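Local coordinates for LRA-12 (Uncultured bacterium, PDB 5AEB), which hydrolyses beta-lactam antibiotics, carbapenems among them, as a class B3 metallo-beta-lactamase with two zinc ions in its active site, at residues Val7-Thr11 and Ser129-Pro133; Pro159-Lys163 and Ser199-Gly203; Ile183-Pro187 and Thr211-Met215. All blocks are in the same frame, centred on the assembly; numbering follows the deposited sequence.

How the contacts relate
The first modelled residues, 7-11, lie against the loop 129-133, which runs between helix 111-115 and strand 138-140; contact 1 thus closes a loop that holds all strands of the seven-stranded sheet but the last, 138-140. It is complete before the other two begin. Contacts 2 and 3 cross, their segments alternating along the chain: 159-163 follows strand 151-157, 183-187 lies on strand 178-184 and the loop that follows, the loop 199-203 leads into helix 204-216, and 211-215 lies within that helix. These two contacts touch, at Pro159 and Thr211, and together they tie the five-stranded sheet and its zinc-bearing loop to the helix.

Contact 1: Val7-Thr11 and Ser129-Pro133; sequences VKEPT and SMFEP
Val7 presents its two methyl branches to the loop 129-133 and divides them between different neighbours. CG1 stands anti to the backbone N (chi1 173°) and rests on the main chain of Phe131, 3.6 Å from its C atom, while CG2 drops between Ser129 CB, Pro133 CD and the carboxylate of Glu132. The Glu132 chain, bent at CG, brings OE1 to 3.7 Å from Val7 CG2, the two side chains crossing at about a right angle. Pro10 and Met130 make the second apolar meeting, also nearly perpendicular: the thioether bends at its end and swings CE against the proline ring, only 3.4 Å from Pro10 CG, which is tight for two carbons. Tyr87 of helix 87-90 touches both of these side chains. Between these patches Lys8 N donates to Ser129 O over 3.0 Å, nearly straight at the hydrogen (160°), and CA-H groups of Val7, Met130 and Glu9 add weaker contacts to carbonyl oxygens. The CB of Glu9 points away from the loop, yet its carboxylate is linked to it by a water that donates to Glu9 OE1 (2.6 Å) and to Met130 O (2.8 Å). The same OE1 accepts from Ala57 N. The CB of Phe131 points away from 7-11, and its side chain touches Leu90 and lies about 6 Å from that of the zinc ligand His86. One backbone bond, one water bridge and the apolar packing of Val7 and Pro10 therefore hold the N-terminal arm on a loop beside the zinc site, with the Glu9 carboxylate joining arm, loop and Ala57 backbone.

Contact 2: Pro159-Lys163 and Ser199-Gly203; sequences PGHTK and SSYPG. With ZN (zinc ion), chain D.
Lys163 lies along the ring of Tyr201, the two side chains sliding past each other in opposite directions. With CG anti to the carbonyl carbon (chi1 -58°), the lysine chain leaves CB and at once sets CG over the aromatic face, 3.9 Å from the centroid of the Tyr201 ring and 11° off its normal, a CH-pi contact. Beyond CG the chain runs nearly straight through CD to CE, which passes 4.2 Å from Tyr201 CG and approaches Ser200 O. A bend at the last torsion then delivers NZ to that carbonyl: Lys163 NZ donates to Ser200 O over a short 2.6 Å, in the carbonyl plane. The loop 159-163 lies between strands 151-157 and 166-173 of the five-stranded sheet, in the alpha-beta/beta-alpha fold of the metallo-beta-lactamases, and carries the zinc ligand His161, whose NE2 lies 1.8 Å from the metal; Gln84, His86 and a water complete the four bonds. At the other end of the tyrosine, OH fits into the bend of this loop, 3.7 Å from Pro159 CB and 3.6 Å from Lys163 CA, and is hydrogen-bonded to Asp207 OD2 of helix 204-216. Gly160 O meets the ring at its edge, near the plane, 3.7 Å from Tyr201 CE2. Gly160 N donates to Thr162 O, a bond that spans His161 and holds the loop bent there. Tyr122 packs edge-to-face with Tyr201 and bonds to His161 O.

Contact 3: Ile183-Pro187 and Thr211-Met215; sequences IANMP and TLQAM
Strand 178-184, helix 204-216 and strand 222-225 form a beta-alpha-beta unit of the five-stranded sheet, and here residues 183-187, on the first strand and the loop that follows, pack on the helix. Met215 reaches in from the helix with its chain extended as far as SD, chi2 being 176°, and then turned at the last torsion. This sets Met215 CE 3.7 Å from Ala184 CB and 3.4 Å from Asn185 O, while SD faces the ring of Pro187, 3.7 Å from Pro187 CD. Met186 points away at its CB but folds back twice, bringing SD to 4.1 Å from Met215 CE. Pro187 also meets the preceding helical turn, Leu212 CD2 through CG (3.7 Å) and Thr211 CG2 through CB (4.0 Å). In Thr211 OG1 stands anti to the carbonyl carbon (chi1 -65°), which turns the methyl CG2 to the proline; OG1 is hydrogen-bonded to Pro159 O and Asp207 O. Leu261 of helix 251-267 touches both Met186 and Pro187. All seven touching residues are buried; apart from Asn185, which touches through its backbone O, their side chains meet through carbon and sulfur. Strand and helix are thus held largely by close apolar fit, with the Met215 methyl also against the Asn185 carbonyl.

Contact 1: Val7-Thr11 and Ser129-Pro133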
loop_
_atom_site.group_PDB
_atom_site.type_symbol
_atom_site.label_atom_id
_atom_site.label_comp_id
_atom_site.label_asym_id
_atom_site.label_seq_id
_atom_site.Cartn_x
_atom_site.Cartn_y
_atom_site.Cartn_z
ATOM N N VAL A 7 -13.060 -1.565 -18.797
ATOM C CA VAL A 7 -11.812 -1.300 -18.003
ATOM C C VAL A 7 -10.555 -1.462 -18.858
ATOM O O VAL A 7 -10.304 -2.523 -19.412
ATOM C CB VAL A 7 -11.683 -2.235 -16.780
ATOM C CG1 VAL A 7 -10.328 -2.051 -16.091
ATOM C CG2 VAL A 7 -12.838 -2.019 -15.817
ATOM N N LYS A 8 -9.762 -0.404 -18.944
ATOM C CA LYS A 8 -8.509 -0.468 -19.671
ATOM C C LYS A 8 -7.340 -0.038 -18.808
ATOM O O LYS A 8 -7.166 1.135 -18.509
ATOM C CB LYS A 8 -8.574 0.350 -20.958
ATOM C CG LYS A 8 -9.366 -0.343 -22.067
ATOM C CD LYS A 8 -8.807 -0.061 -23.459
ATOM C CE LYS A 8 -9.362 1.226 -24.059
ATOM N NZ LYS A 8 -8.997 2.418 -23.234
ATOM N N GLU A 9 -6.548 -1.015 -18.397
ATOM C CA GLU A 9 -5.348 -0.751 -17.627
ATOM C C GLU A 9 -4.351 0.006 -18.498
ATOM O O GLU A 9 -4.050 -0.435 -19.616
ATOM C CB GLU A 9 -4.742 -2.063 -17.169
ATOM C CG GLU A 9 -3.557 -1.883 -16.251
ATOM C CD GLU A 9 -3.293 -3.124 -15.451
ATOM O OE1 GLU A 9 -3.960 -3.315 -14.402
ATOM O OE2 GLU A 9 -2.436 -3.909 -15.895
ATOM N N PRO A 10 -3.828 1.142 -17.987
ATOM C CA PRO A 10 -2.847 1.922 -18.748
ATOM C C PRO A 10 -1.603 1.094 -19.089
ATOM O O PRO A 10 -1.311 0.111 -18.400
ATOM C CB PRO A 10 -2.474 3.055 -17.778
ATOM C CG PRO A 10 -3.651 3.145 -16.870
ATOM C CD PRO A 10 -4.049 1.721 -16.656
ATOM N N THR A 11 -0.901 1.494 -20.153
ATOM C CA THR A 11 0.350 0.870 -20.579
ATOM C C THR A 11 1.341 0.823 -19.429
ATOM O O THR A 11 1.579 1.838 -18.765
ATOM C CB THR A 11 0.981 1.663 -21.748
ATOM O OG1 THR A 11 0.040 1.734 -22.834
ATOM C CG2 THR A 11 2.302 1.036 -22.219
ATOM N N SER A 129 -12.497 3.795 -16.776
ATOM C CA SER A 129 -11.918 2.976 -15.693
ATOM C C SER A 129 -10.544 2.415 -16.018
ATOM O O SER A 129 -10.348 1.820 -17.072
ATOM C CB SER A 129 -12.853 1.826 -15.306
ATOM O OG SER A 129 -13.923 2.301 -14.519
ATOM N N MET A 130 -9.599 2.602 -15.094
ATOM C CA MET A 130 -8.242 2.054 -15.237
ATOM C C MET A 130 -8.013 0.724 -14.510
ATOM O O MET A 130 -7.052 0.018 -14.780
ATOM C CB MET A 130 -7.212 3.090 -14.822
ATOM C CG MET A 130 -7.309 4.384 -15.620
ATOM S SD MET A 130 -6.699 5.779 -14.648
ATOM C CE MET A 130 -4.977 5.316 -14.578
ATOM N N PHE A 131 -8.904 0.391 -13.588
ATOM C CA PHE A 131 -8.904 -0.921 -12.912
ATOM C C PHE A 131 -10.361 -1.293 -12.610
ATOM O O PHE A 131 -11.238 -0.407 -12.632
ATOM C CB PHE A 131 -8.065 -0.894 -11.612
ATOM C CG PHE A 131 -8.501 0.160 -10.631
ATOM C CD1 PHE A 131 -9.461 -0.121 -9.661
ATOM C CD2 PHE A 131 -7.946 1.435 -10.671
ATOM C CE1 PHE A 131 -9.875 0.867 -8.761
ATOM C CE2 PHE A 131 -8.337 2.421 -9.769
ATOM C CZ PHE A 131 -9.304 2.140 -8.804
ATOM N N GLU A 132 -10.613 -2.576 -12.327
ATOM C CA GLU A 132 -11.996 -3.024 -12.008
ATOM C C GLU A 132 -12.505 -2.327 -10.742
ATOM O O GLU A 132 -11.862 -2.415 -9.691
ATOM C CB GLU A 132 -12.080 -4.555 -11.862
ATOM C CG GLU A 132 -13.501 -5.124 -11.632
ATOM C CD GLU A 132 -14.420 -4.971 -12.844
ATOM O OE1 GLU A 132 -13.948 -5.022 -14.001
ATOM O OE2 GLU A 132 -15.638 -4.766 -12.631
ATOM N N PRO A 133 -13.633 -1.594 -10.848
ATOM C CA PRO A 133 -14.245 -0.959 -9.675
ATOM C C PRO A 133 -14.402 -1.927 -8.491
ATOM O O PRO A 133 -14.664 -3.098 -8.680
ATOM C CB PRO A 133 -15.632 -0.560 -10.176
ATOM C CG PRO A 133 -15.417 -0.302 -11.633
ATOM C CD PRO A 133 -14.380 -1.300 -12.082
HETATM O O HOH W 1 -6.311 -2.401 -13.693
#

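Contact 2: Pro159-Lys163 and Ser199-Gly203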
loop_
_atom_site.group_PDB
_atom_site.type_symbol
_atom_site.label_atom_id
_atom_site.label_comp_id
_atom_site.label_asym_id
_atom_site.label_seq_id
_atom_site.Cartn_x
_atom_site.Cartn_y
_atom_site.Cartn_z
ATOM N N PRO A 159 -3.105 11.922 2.761
ATOM C CA PRO A 159 -3.520 12.282 1.410
ATOM C C PRO A 159 -2.469 12.986 0.580
ATOM O O PRO A 159 -1.474 13.508 1.107
ATOM C CB PRO A 159 -4.745 13.201 1.649
ATOM C CG PRO A 159 -4.415 13.866 2.941
ATOM C CD PRO A 159 -3.826 12.741 3.767
ATOM N N GLY A 160 -2.699 12.989 -0.722
ATOM C CA GLY A 160 -1.914 13.813 -1.639
ATOM C C GLY A 160 -1.622 12.998 -2.862
ATOM O O GLY A 160 -2.062 13.355 -3.946
ATOM N N HIS A 161 -0.874 11.901 -2.681
ATOM C CA HIS A 161 -0.669 10.920 -3.763
ATOM C C HIS A 161 -2.016 10.560 -4.352
ATOM O O HIS A 161 -2.180 10.575 -5.589
ATOM C CB HIS A 161 0.057 9.670 -3.303
ATOM C CG HIS A 161 0.423 8.714 -4.446
ATOM N ND1 HIS A 161 1.515 8.877 -5.207
ATOM C CD2 HIS A 161 -0.228 7.578 -4.941
ATOM C CE1 HIS A 161 1.573 7.914 -6.137
ATOM N NE2 HIS A 161 0.506 7.104 -5.968
ATOM N N THR A 162 -2.972 10.219 -3.478
ATOM C CA THR A 162 -4.370 10.137 -3.849
ATOM C C THR A 162 -5.137 10.925 -2.792
ATOM O O THR A 162 -4.578 11.299 -1.744
ATOM C CB THR A 162 -4.916 8.682 -4.036
ATOM O OG1 THR A 162 -4.894 7.960 -2.790
ATOM C CG2 THR A 162 -4.131 7.939 -5.049
ATOM N N LYS A 163 -6.403 11.216 -3.065
ATOM C CA LYS A 163 -7.210 11.942 -2.080
ATOM C C LYS A 163 -7.374 11.111 -0.780
ATOM O O LYS A 163 -7.613 11.680 0.274
ATOM C CB LYS A 163 -8.572 12.311 -2.658
ATOM C CG LYS A 163 -8.491 13.152 -3.921
ATOM C CD LYS A 163 -9.878 13.622 -4.346
ATOM C CE LYS A 163 -9.824 14.241 -5.745
ATOM N NZ LYS A 163 -10.720 15.433 -5.818
ATOM N N SER A 199 -6.990 21.587 -10.504
ATOM C CA SER A 199 -8.188 22.234 -9.968
ATOM C C SER A 199 -9.247 21.288 -9.326
ATOM O O SER A 199 -9.931 21.707 -8.369
ATOM C CB SER A 199 -8.813 23.215 -10.993
ATOM O OG SER A 199 -7.954 24.315 -11.277
ATOM N N SER A 200 -9.381 20.048 -9.827
ATOM C CA SER A 200 -10.346 19.073 -9.251
ATOM C C SER A 200 -9.829 18.391 -7.966
ATOM O O SER A 200 -10.341 17.342 -7.540
ATOM C CB SER A 200 -10.730 18.005 -10.272
ATOM O OG SER A 200 -9.627 17.155 -10.521
ATOM N N TYR A 201 -8.787 18.974 -7.387
ATOM C CA TYR A 201 -8.252 18.567 -6.107
ATOM C C TYR A 201 -7.766 19.855 -5.442
ATOM O O TYR A 201 -6.561 20.100 -5.366
ATOM C CB TYR A 201 -7.114 17.571 -6.298
ATOM C CG TYR A 201 -6.653 16.868 -5.026
ATOM C CD1 TYR A 201 -7.127 17.250 -3.760
ATOM C CD2 TYR A 201 -5.700 15.866 -5.087
ATOM C CE1 TYR A 201 -6.683 16.622 -2.605
ATOM C CE2 TYR A 201 -5.246 15.240 -3.938
ATOM C CZ TYR A 201 -5.732 15.618 -2.707
ATOM O OH TYR A 201 -5.269 14.987 -1.572
ATOM N N PRO A 202 -8.719 20.689 -4.956
ATOM C CA PRO A 202 -8.400 22.012 -4.422
ATOM C C PRO A 202 -7.469 21.975 -3.198
ATOM O O PRO A 202 -6.622 22.838 -3.054
ATOM C CB PRO A 202 -9.776 22.589 -4.049
ATOM C CG PRO A 202 -10.766 21.747 -4.781
ATOM C CD PRO A 202 -10.158 20.389 -4.838
ATOM N N GLY A 203 -7.594 20.964 -2.347
ATOM C CA GLY A 203 -6.755 20.898 -1.170
ATOM C C GLY A 203 -5.455 20.145 -1.366
ATOM O O GLY A 203 -4.819 19.793 -0.369
HETATM ZN ZN ZN D . 0.004 5.764 -7.007
HETATM O O HOH W 2 1.041 4.357 -7.690
#

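Contact 3: Ile183-Pro187 and Thr211-Met215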
loop_
_atom_site.group_PDB
_atom_site.type_symbol
_atom_site.label_atom_id
_atom_site.label_comp_id
_atom_site.label_asym_id
_atom_site.label_seq_id
_atom_site.Cartn_x
_atom_site.Cartn_y
_atom_site.Cartn_z
ATOM N N ILE A 183 3.414 0.497 7.392
ATOM C CA ILE A 183 3.254 0.234 5.967
ATOM C C ILE A 183 2.935 1.599 5.406
ATOM O O ILE A 183 1.822 2.081 5.572
ATOM C CB ILE A 183 2.118 -0.744 5.674
ATOM C CG1 ILE A 183 2.402 -2.107 6.350
ATOM C CG2 ILE A 183 1.903 -0.854 4.162
ATOM C CD1 ILE A 183 1.258 -3.091 6.227
ATOM N N ALA A 184 3.932 2.253 4.799
ATOM C CA ALA A 184 3.776 3.672 4.463
ATOM C C ALA A 184 3.401 3.854 3.023
ATOM O O ALA A 184 3.941 3.171 2.112
ATOM C CB ALA A 184 5.054 4.460 4.754
ATOM N N ASN A 185 2.482 4.788 2.791
ATOM C CA ASN A 185 2.351 5.275 1.443
ATOM C C ASN A 185 3.177 6.555 1.279
ATOM O O ASN A 185 2.787 7.606 1.774
ATOM C CB ASN A 185 0.911 5.498 1.040
ATOM C CG ASN A 185 0.785 5.583 -0.457
ATOM O OD1 ASN A 185 0.715 6.693 -1.022
ATOM N ND2 ASN A 185 0.914 4.431 -1.121
ATOM N N MET A 186 4.312 6.470 0.594
ATOM C CA MET A 186 5.217 7.648 0.443
ATOM C C MET A 186 4.505 8.755 -0.380
ATOM O O MET A 186 3.861 8.450 -1.387
ATOM C CB MET A 186 6.559 7.245 -0.201
ATOM C CG MET A 186 7.274 6.087 0.526
ATOM S SD MET A 186 7.340 6.349 2.307
ATOM C CE MET A 186 8.700 7.512 2.440
ATOM N N PRO A 187 4.614 10.030 0.047
ATOM C CA PRO A 187 3.927 11.134 -0.648
ATOM C C PRO A 187 4.654 11.568 -1.917
ATOM O O PRO A 187 5.191 12.662 -1.989
ATOM C CB PRO A 187 3.934 12.255 0.395
ATOM C CG PRO A 187 5.196 11.994 1.169
ATOM C CD PRO A 187 5.315 10.503 1.262
ATOM N N THR A 211 0.564 15.696 5.097
ATOM C CA THR A 211 1.156 14.360 5.065
ATOM C C THR A 211 2.652 14.378 5.398
ATOM O O THR A 211 3.097 13.634 6.270
ATOM C CB THR A 211 0.855 13.641 3.738
ATOM O OG1 THR A 211 -0.557 13.420 3.649
ATOM C CG2 THR A 211 1.557 12.285 3.657
ATOM N N LEU A 212 3.418 15.209 4.690
ATOM C CA LEU A 212 4.861 15.335 4.936
ATOM C C LEU A 212 5.196 15.566 6.427
ATOM O O LEU A 212 6.012 14.836 7.016
ATOM C CB LEU A 212 5.457 16.443 4.067
ATOM C CG LEU A 212 5.488 16.036 2.605
ATOM C CD1 LEU A 212 5.469 17.278 1.745
ATOM C CD2 LEU A 212 6.707 15.153 2.317
ATOM N N GLN A 213 4.534 16.548 7.031
ATOM C CA GLN A 213 4.658 16.819 8.459
ATOM C C GLN A 213 4.247 15.608 9.355
ATOM O O GLN A 213 5.008 15.191 10.234
ATOM C CB GLN A 213 3.840 18.079 8.793
ATOM C CG GLN A 213 3.627 18.310 10.275
ATOM C CD GLN A 213 4.754 19.083 10.925
ATOM O OE1 GLN A 213 4.789 19.221 12.158
ATOM N NE2 GLN A 213 5.686 19.610 10.101
ATOM N N ALA A 214 3.060 15.043 9.113
ATOM C CA ALA A 214 2.586 13.888 9.863
ATOM C C ALA A 214 3.548 12.684 9.746
ATOM O O ALA A 214 3.841 12.019 10.736
ATOM C CB ALA A 214 1.190 13.492 9.409
ATOM N N MET A 215 4.021 12.406 8.542
ATOM C CA MET A 215 4.937 11.241 8.333
ATOM C C MET A 215 6.313 11.376 8.971
ATOM O O MET A 215 6.876 10.373 9.448
ATOM C CB MET A 215 5.044 10.838 6.857
ATOM C CG MET A 215 3.774 10.143 6.345
ATOM S SD MET A 215 3.822 9.755 4.585
ATOM C CE MET A 215 4.480 8.089 4.730
#